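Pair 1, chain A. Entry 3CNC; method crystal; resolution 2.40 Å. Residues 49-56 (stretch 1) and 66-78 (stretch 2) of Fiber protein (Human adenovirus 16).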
# COMPACT_ATOMS: atom_id res chain seq x y z
N PRO A 49 -13.28 -14.80 22.68
CA PRO A 49 -12.48 -14.84 21.45
C PRO A 49 -12.72 -16.08 20.62
O PRO A 49 -12.63 -17.20 21.13
CB PRO A 49 -11.05 -14.78 21.97
CG PRO A 49 -11.18 -13.87 23.14
CD PRO A 49 -12.46 -14.38 23.83
N ASP A 50 -13.02 -15.89 19.34
CA ASP A 50 -13.24 -17.01 18.45
C ASP A 50 -12.34 -16.93 17.20
O ASP A 50 -12.53 -17.66 16.23
CB ASP A 50 -14.72 -17.10 18.05
CG ASP A 50 -15.17 -15.93 17.21
OD1 ASP A 50 -14.57 -14.84 17.33
OD2 ASP A 50 -16.14 -16.10 16.45
N CYS A 51 -11.37 -16.02 17.25
CA CYS A 51 -10.41 -15.86 16.15
C CYS A 51 -9.23 -14.96 16.55
O CYS A 51 -9.29 -14.22 17.54
CB CYS A 51 -11.08 -15.33 14.89
SG CYS A 51 -11.70 -13.66 15.01
N LYS A 52 -8.16 -15.03 15.77
CA LYS A 52 -6.95 -14.25 16.03
C LYS A 52 -6.83 -13.06 15.09
O LYS A 52 -6.78 -13.22 13.87
CB LYS A 52 -5.72 -15.15 15.88
CG LYS A 52 -5.74 -16.35 16.80
CD LYS A 52 -4.76 -17.41 16.33
CE LYS A 52 -4.77 -18.62 17.27
NZ LYS A 52 -3.93 -19.74 16.75
N LEU A 53 -6.80 -11.86 15.67
CA LEU A 53 -6.68 -10.63 14.91
C LEU A 53 -5.28 -10.05 15.01
O LEU A 53 -4.79 -9.78 16.10
CB LEU A 53 -7.66 -9.58 15.44
CG LEU A 53 -7.44 -8.17 14.86
CD1 LEU A 53 -7.89 -8.13 13.41
CD2 LEU A 53 -8.21 -7.15 15.68
N THR A 54 -4.64 -9.87 13.86
CA THR A 54 -3.31 -9.26 13.84
C THR A 54 -3.48 -7.87 13.24
O THR A 54 -3.94 -7.72 12.10
CB THR A 54 -2.32 -10.06 12.99
OG1 THR A 54 -2.18 -11.37 13.53
CG2 THR A 54 -0.95 -9.38 13.01
N LEU A 55 -3.15 -6.85 14.00
CA LEU A 55 -3.29 -5.50 13.52
C LEU A 55 -2.06 -4.71 13.92
O LEU A 55 -1.68 -4.70 15.09
CB LEU A 55 -4.54 -4.85 14.10
CG LEU A 55 -4.77 -3.37 13.74
CD1 LEU A 55 -5.19 -3.28 12.28
CD2 LEU A 55 -5.86 -2.75 14.65
N VAL A 56 -1.43 -4.06 12.95
CA VAL A 56 -0.27 -3.25 13.23
C VAL A 56 -0.50 -1.82 12.75
O VAL A 56 -0.79 -1.60 11.57
CB VAL A 56 0.98 -3.79 12.54
CG1 VAL A 56 2.23 -3.20 13.19
CG2 VAL A 56 0.98 -5.31 12.59
N GLY A 66 -0.98 0.96 8.19
CA GLY A 66 -1.63 -0.17 8.83
C GLY A 66 -1.48 -1.52 8.16
O GLY A 66 -1.35 -1.62 6.94
N TYR A 67 -1.51 -2.57 8.98
CA TYR A 67 -1.38 -3.96 8.54
C TYR A 67 -2.42 -4.79 9.30
O TYR A 67 -2.47 -4.74 10.52
CB TYR A 67 0.02 -4.47 8.87
CG TYR A 67 0.25 -5.95 8.57
CD1 TYR A 67 0.84 -6.35 7.37
CD2 TYR A 67 -0.08 -6.93 9.51
CE1 TYR A 67 1.12 -7.70 7.12
CE2 TYR A 67 0.19 -8.29 9.26
CZ TYR A 67 0.79 -8.66 8.07
OH TYR A 67 1.10 -9.98 7.84
N ILE A 68 -3.24 -5.55 8.59
CA ILE A 68 -4.25 -6.34 9.27
C ILE A 68 -4.51 -7.68 8.62
O ILE A 68 -4.57 -7.79 7.39
CB ILE A 68 -5.61 -5.58 9.37
CG1 ILE A 68 -6.59 -6.35 10.26
CG2 ILE A 68 -6.21 -5.37 7.96
CD1 ILE A 68 -7.79 -5.53 10.72
N THR A 69 -4.69 -8.67 9.48
CA THR A 69 -4.95 -10.03 9.06
C THR A 69 -5.79 -10.80 10.10
O THR A 69 -5.68 -10.56 11.31
CB THR A 69 -3.62 -10.78 8.80
OG1 THR A 69 -3.85 -11.83 7.86
CG2 THR A 69 -3.08 -11.37 10.09
N LEU A 70 -6.61 -11.72 9.61
CA LEU A 70 -7.47 -12.55 10.45
C LEU A 70 -7.18 -14.05 10.34
O LEU A 70 -6.96 -14.57 9.24
CB LEU A 70 -8.93 -12.35 10.06
CG LEU A 70 -9.90 -11.59 10.96
CD1 LEU A 70 -11.29 -11.84 10.39
CD2 LEU A 70 -9.84 -12.07 12.41
N MET A 71 -7.19 -14.75 11.47
CA MET A 71 -7.00 -16.20 11.45
C MET A 71 -8.05 -16.87 12.34
O MET A 71 -8.09 -16.61 13.54
CB MET A 71 -5.60 -16.60 11.92
CG MET A 71 -5.35 -18.09 11.69
SD MET A 71 -3.89 -18.77 12.50
CE MET A 71 -2.76 -18.83 11.14
N GLY A 72 -8.89 -17.71 11.74
CA GLY A 72 -9.93 -18.39 12.50
C GLY A 72 -9.43 -19.24 13.66
O GLY A 72 -8.34 -19.81 13.61
N ALA A 73 -10.23 -19.32 14.72
CA ALA A 73 -9.86 -20.10 15.90
C ALA A 73 -11.05 -20.83 16.55
O ALA A 73 -11.11 -21.00 17.77
CB ALA A 73 -9.18 -19.19 16.91
N SER A 74 -12.01 -21.24 15.73
CA SER A 74 -13.18 -21.95 16.22
C SER A 74 -13.94 -22.59 15.08
O SER A 74 -13.83 -22.16 13.92
CB SER A 74 -14.13 -20.99 16.96
OG SER A 74 -14.88 -20.20 16.06
N GLU A 75 -14.70 -23.63 15.41
CA GLU A 75 -15.49 -24.34 14.41
C GLU A 75 -16.41 -23.37 13.66
O GLU A 75 -16.65 -23.52 12.46
CB GLU A 75 -16.31 -25.44 15.09
CG GLU A 75 -16.97 -26.40 14.12
CD GLU A 75 -17.40 -27.69 14.80
OE1 GLU A 75 -17.98 -28.55 14.11
OE2 GLU A 75 -17.15 -27.84 16.01
N TYR A 76 -16.91 -22.36 14.37
CA TYR A 76 -17.78 -21.39 13.72
C TYR A 76 -17.05 -20.59 12.65
O TYR A 76 -17.47 -20.57 11.49
CB TYR A 76 -18.38 -20.41 14.75
CG TYR A 76 -19.19 -19.32 14.08
CD1 TYR A 76 -18.74 -18.00 14.06
CD2 TYR A 76 -20.39 -19.61 13.42
CE1 TYR A 76 -19.46 -17.00 13.41
CE2 TYR A 76 -21.11 -18.62 12.76
CZ TYR A 76 -20.64 -17.32 12.76
OH TYR A 76 -21.35 -16.33 12.11
N THR A 77 -15.95 -19.93 13.04
CA THR A 77 -15.19 -19.13 12.09
C THR A 77 -14.62 -20.02 10.99
O THR A 77 -14.63 -19.64 9.82
CB THR A 77 -14.00 -18.36 12.75
OG1 THR A 77 -12.98 -19.29 13.17
CG2 THR A 77 -14.48 -17.55 13.96
N ASN A 78 -14.14 -21.20 11.37
CA ASN A 78 -13.53 -22.09 10.39
C ASN A 78 -14.53 -22.85 9.53
O ASN A 78 -14.17 -23.74 8.77
CB ASN A 78 -12.55 -23.02 11.09
CG ASN A 78 -11.41 -22.25 11.77
OD1 ASN A 78 -11.01 -21.19 11.31
ND2 ASN A 78 -10.90 -22.79 12.87

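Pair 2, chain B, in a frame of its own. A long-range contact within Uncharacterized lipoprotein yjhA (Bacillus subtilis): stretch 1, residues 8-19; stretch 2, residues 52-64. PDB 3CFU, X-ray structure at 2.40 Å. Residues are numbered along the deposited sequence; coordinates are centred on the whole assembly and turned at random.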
# COMPACT_ATOMS: atom_id res chain seq x y z
N PHE B 8 -2.53 6.08 12.17
CA PHE B 8 -1.45 6.92 12.70
C PHE B 8 -1.10 8.05 11.74
O PHE B 8 -1.42 7.98 10.56
CB PHE B 8 -0.19 6.06 13.00
CG PHE B 8 0.32 5.27 11.82
CD1 PHE B 8 -0.25 4.05 11.47
CD2 PHE B 8 1.39 5.75 11.06
CE1 PHE B 8 0.22 3.32 10.38
CE2 PHE B 8 1.87 5.03 9.98
CZ PHE B 8 1.28 3.81 9.63
N LYS B 9 -0.47 9.11 12.24
CA LYS B 9 -0.08 10.24 11.41
C LYS B 9 1.23 9.95 10.68
O LYS B 9 2.23 9.57 11.30
CB LYS B 9 0.10 11.50 12.27
CG LYS B 9 0.26 12.80 11.47
CD LYS B 9 0.42 13.99 12.41
CE LYS B 9 1.12 15.14 11.73
NZ LYS B 9 2.40 14.68 11.13
N ALA B 10 1.22 10.13 9.36
CA ALA B 10 2.39 9.88 8.53
C ALA B 10 2.43 10.98 7.46
O ALA B 10 1.73 10.92 6.46
CB ALA B 10 2.28 8.51 7.89
N GLY B 11 3.26 11.98 7.70
CA GLY B 11 3.35 13.09 6.77
C GLY B 11 2.09 13.93 6.88
O GLY B 11 1.65 14.26 7.99
N HIS B 12 1.51 14.26 5.73
CA HIS B 12 0.28 15.05 5.66
C HIS B 12 -0.95 14.17 5.53
O HIS B 12 -2.01 14.62 5.07
CB HIS B 12 0.35 16.02 4.48
CG HIS B 12 1.34 17.12 4.68
ND1 HIS B 12 1.10 18.19 5.51
CD2 HIS B 12 2.60 17.29 4.20
CE1 HIS B 12 2.17 18.97 5.54
NE2 HIS B 12 3.09 18.45 4.75
N THR B 13 -0.82 12.92 5.94
CA THR B 13 -1.92 11.97 5.88
C THR B 13 -2.06 11.18 7.18
O THR B 13 -1.13 11.15 7.98
CB THR B 13 -1.68 10.90 4.77
OG1 THR B 13 -0.54 10.10 5.13
CG2 THR B 13 -1.43 11.54 3.42
N ASN B 14 -3.23 10.57 7.40
CA ASN B 14 -3.42 9.66 8.53
C ASN B 14 -3.51 8.40 7.68
O ASN B 14 -4.23 8.38 6.69
CB ASN B 14 -4.74 9.82 9.27
CG ASN B 14 -4.72 10.92 10.31
OD1 ASN B 14 -5.77 11.47 10.64
ND2 ASN B 14 -3.54 11.24 10.83
N PHE B 15 -2.80 7.36 8.07
CA PHE B 15 -2.77 6.14 7.29
C PHE B 15 -3.14 4.90 8.08
O PHE B 15 -2.79 4.77 9.26
CB PHE B 15 -1.37 5.95 6.72
CG PHE B 15 -1.19 4.67 5.98
CD1 PHE B 15 -1.65 4.54 4.68
CD2 PHE B 15 -0.58 3.58 6.59
CE1 PHE B 15 -1.52 3.36 4.00
CE2 PHE B 15 -0.44 2.39 5.92
CZ PHE B 15 -0.92 2.28 4.61
N THR B 16 -3.81 3.96 7.44
CA THR B 16 -4.17 2.75 8.14
C THR B 16 -4.27 1.52 7.26
O THR B 16 -4.68 1.60 6.10
CB THR B 16 -5.53 2.94 8.91
OG1 THR B 16 -6.04 1.66 9.31
CG2 THR B 16 -6.54 3.62 8.04
N VAL B 17 -3.83 0.39 7.81
CA VAL B 17 -3.93 -0.88 7.11
C VAL B 17 -5.19 -1.49 7.74
O VAL B 17 -5.20 -1.80 8.94
CB VAL B 17 -2.72 -1.80 7.37
CG1 VAL B 17 -2.89 -3.10 6.59
CG2 VAL B 17 -1.43 -1.11 6.94
N ASN B 18 -6.24 -1.65 6.95
CA ASN B 18 -7.51 -2.19 7.45
C ASN B 18 -7.47 -3.68 7.72
O ASN B 18 -7.41 -4.10 8.87
CB ASN B 18 -8.62 -1.86 6.46
CG ASN B 18 -8.82 -0.36 6.28
OD1 ASN B 18 -9.23 0.11 5.21
ND2 ASN B 18 -8.53 0.40 7.33
N LYS B 19 -7.50 -4.49 6.66
CA LYS B 19 -7.46 -5.94 6.83
C LYS B 19 -6.53 -6.60 5.83
O LYS B 19 -6.06 -5.97 4.87
CB LYS B 19 -8.84 -6.57 6.62
CG LYS B 19 -10.02 -5.64 6.76
CD LYS B 19 -10.62 -5.29 5.41
CE LYS B 19 -11.36 -6.48 4.80
NZ LYS B 19 -11.86 -6.14 3.45
N GLU B 52 -5.92 -4.07 2.44
CA GLU B 52 -6.77 -2.91 2.21
C GLU B 52 -6.22 -1.83 3.12
O GLU B 52 -5.98 -2.06 4.31
CB GLU B 52 -8.23 -3.21 2.59
CG GLU B 52 -9.15 -2.03 2.32
CD GLU B 52 -10.57 -2.27 2.77
OE1 GLU B 52 -10.80 -2.32 4.00
OE2 GLU B 52 -11.45 -2.42 1.90
N VAL B 53 -5.99 -0.65 2.54
CA VAL B 53 -5.45 0.48 3.29
C VAL B 53 -6.29 1.74 3.05
O VAL B 53 -7.07 1.81 2.10
CB VAL B 53 -3.96 0.77 2.89
CG1 VAL B 53 -3.10 -0.47 3.11
CG2 VAL B 53 -3.86 1.20 1.44
N THR B 54 -6.12 2.73 3.92
CA THR B 54 -6.85 3.99 3.81
C THR B 54 -5.90 5.15 4.03
O THR B 54 -5.06 5.11 4.92
CB THR B 54 -7.97 4.10 4.88
OG1 THR B 54 -9.02 3.17 4.57
CG2 THR B 54 -8.56 5.52 4.90
N MSE B 55 -6.04 6.17 3.19
CA MSE B 55 -5.24 7.38 3.27
C MSE B 55 -6.17 8.57 3.50
O MSE B 55 -7.15 8.76 2.78
CB MSE B 55 -4.47 7.64 1.97
CG MSE B 55 -3.26 6.76 1.78
SE MSE B 55 -2.32 7.05 0.10
CE MSE B 55 -1.69 8.86 0.36
N GLU B 56 -5.86 9.37 4.52
CA GLU B 56 -6.66 10.54 4.80
C GLU B 56 -5.79 11.78 4.72
O GLU B 56 -4.81 11.93 5.46
CB GLU B 56 -7.28 10.45 6.20
CG GLU B 56 -7.95 11.74 6.68
CD GLU B 56 -8.58 11.57 8.06
OE1 GLU B 56 -8.68 10.40 8.52
OE2 GLU B 56 -8.98 12.58 8.68
N ASN B 57 -6.16 12.68 3.81
CA ASN B 57 -5.41 13.92 3.65
C ASN B 57 -5.84 14.89 4.75
O ASN B 57 -7.01 15.26 4.83
CB ASN B 57 -5.68 14.52 2.27
CG ASN B 57 -4.81 15.72 2.00
OD1 ASN B 57 -4.81 16.28 0.90
ND2 ASN B 57 -4.05 16.13 3.01
N ILE B 58 -4.88 15.28 5.58
CA ILE B 58 -5.11 16.21 6.69
C ILE B 58 -4.28 17.47 6.50
O ILE B 58 -4.06 18.24 7.43
CB ILE B 58 -4.74 15.56 8.06
CG1 ILE B 58 -3.31 15.03 8.02
CG2 ILE B 58 -5.72 14.42 8.39
CD1 ILE B 58 -2.84 14.52 9.36
N GLY B 59 -3.80 17.66 5.28
CA GLY B 59 -3.04 18.85 4.97
C GLY B 59 -3.89 19.76 4.09
O GLY B 59 -4.99 19.38 3.69
N GLU B 60 -3.38 20.95 3.78
CA GLU B 60 -4.10 21.90 2.94
C GLU B 60 -3.98 21.55 1.45
O GLU B 60 -4.97 21.61 0.72
CB GLU B 60 -3.57 23.32 3.14
CG GLU B 60 -4.23 24.33 2.20
CD GLU B 60 -3.67 25.74 2.33
OE1 GLU B 60 -2.56 25.90 2.90
OE2 GLU B 60 -4.34 26.68 1.84
N ASP B 61 -2.78 21.19 1.01
CA ASP B 61 -2.56 20.85 -0.40
C ASP B 61 -3.22 19.54 -0.82
O ASP B 61 -3.35 18.62 -0.02
CB ASP B 61 -1.07 20.69 -0.71
CG ASP B 61 -0.27 21.90 -0.34
OD1 ASP B 61 -0.74 23.03 -0.60
OD2 ASP B 61 0.83 21.72 0.21
N SER B 62 -3.60 19.47 -2.08
CA SER B 62 -4.20 18.26 -2.61
C SER B 62 -3.07 17.24 -2.69
O SER B 62 -1.90 17.60 -2.78
CB SER B 62 -4.78 18.50 -4.00
OG SER B 62 -5.46 17.35 -4.46
N ILE B 63 -3.43 15.96 -2.64
CA ILE B 63 -2.47 14.89 -2.70
C ILE B 63 -2.77 13.99 -3.90
O ILE B 63 -3.92 13.59 -4.12
CB ILE B 63 -2.51 14.01 -1.41
CG1 ILE B 63 -1.86 14.77 -0.24
CG2 ILE B 63 -1.81 12.65 -1.66
CD1 ILE B 63 -1.91 14.01 1.12
N SER B 64 -1.73 13.70 -4.68
CA SER B 64 -1.82 12.81 -5.83
C SER B 64 -1.18 11.52 -5.34
O SER B 64 0.04 11.34 -5.45
CB SER B 64 -1.04 13.36 -7.02
OG SER B 64 -1.60 14.56 -7.50

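Pair 1 and pair 2 are both antiparallel two-strand ladders, with N-to-C directions at 176° and 154°, respectively, and the 14 central residues superpose with an RMSD of 0.8 Å. Hydrogen-bonded and non-hydrogen-bonded pairs alternate in the same order. A:Thr54 and A:Thr69 match B:Thr16 and B:Thr54, and each couple is closed by two backbone bonds: A:Thr54 N to A:Thr69 O (2.8 Å) and A:Thr69 N to A:Thr54 O (2.9 Å), against B:Thr16 N to B:Thr54 O (3.0 Å) and B:Thr54 N to B:Thr16 O (2.8 Å). A:Lys52 and A:Met71 likewise fall on B:Asn14 and B:Glu56. Where the ladder runs out, A:Ala73 N reaches A:Asp50 O at 3.2 Å, and at the matching positions B:Ile58 N reaches B:His12 O at 3.0 Å.

The side chains of the non-hydrogen-bonded pairs lie on one face and are largely buried. A:Leu55 and A:Ile68 correspond to B:Val17 and B:Val53. In pair 1 the longer leucine brings CD1 to 3.7 Å from A:Ile68 CB; in pair 2 the valines meet more loosely, B:Val17 CG2 lying 4.2 Å from B:Val53 CG1. At the next position A:Leu53 is replaced by B:Phe15, both with chi1 in t and side-chain centres only 0.6 Å apart. Each reaches diagonally: A:Leu53 CD1 approaches A:Ile68 CD1 at 3.7 Å, and B:Phe15 CE1 approaches B:Val53 CB at the same distance. Their direct partners are A:Leu70 and the selenomethionine B:Met55. A:Leu70 CD2 stands 4.5 Å from A:Leu53 CB, whereas B:Met55 CG lies at the ring edge of B:Phe15, 4.0 Å from CD1.

Further along this face, A:Cys51 matches B:Thr13. A:Cys51 SG packs on A:Leu70 CD2 at 3.6 Å. B:Thr13 CG2 is 4.1 Å from B:Met55 CE and closer, 3.4 Å, to B:Ile63 CD1, while its OG1 donates to B:Ala10 O (2.8 Å), tying it to the type II' turn. Opposite these residues, A:Gly72 matches B:Asn57. A side chain at the glycine would meet A:Asn78 OD1, with an ideal CB only 1.9 Å away.

Past the ladder, A:Ser74 and B:Gly59 coincide within 0.2 Å, yet the edge is filled differently. A:Ser74 OG donates a weak bond to A:Asp50 O (3.5 Å) and accepts from A:Thr77 N (3.2 Å). In pair 2, the ring of B:His12 lies beside B:Gly59, where an ideal CB would come within 3.1 Å of B:His12 ND1.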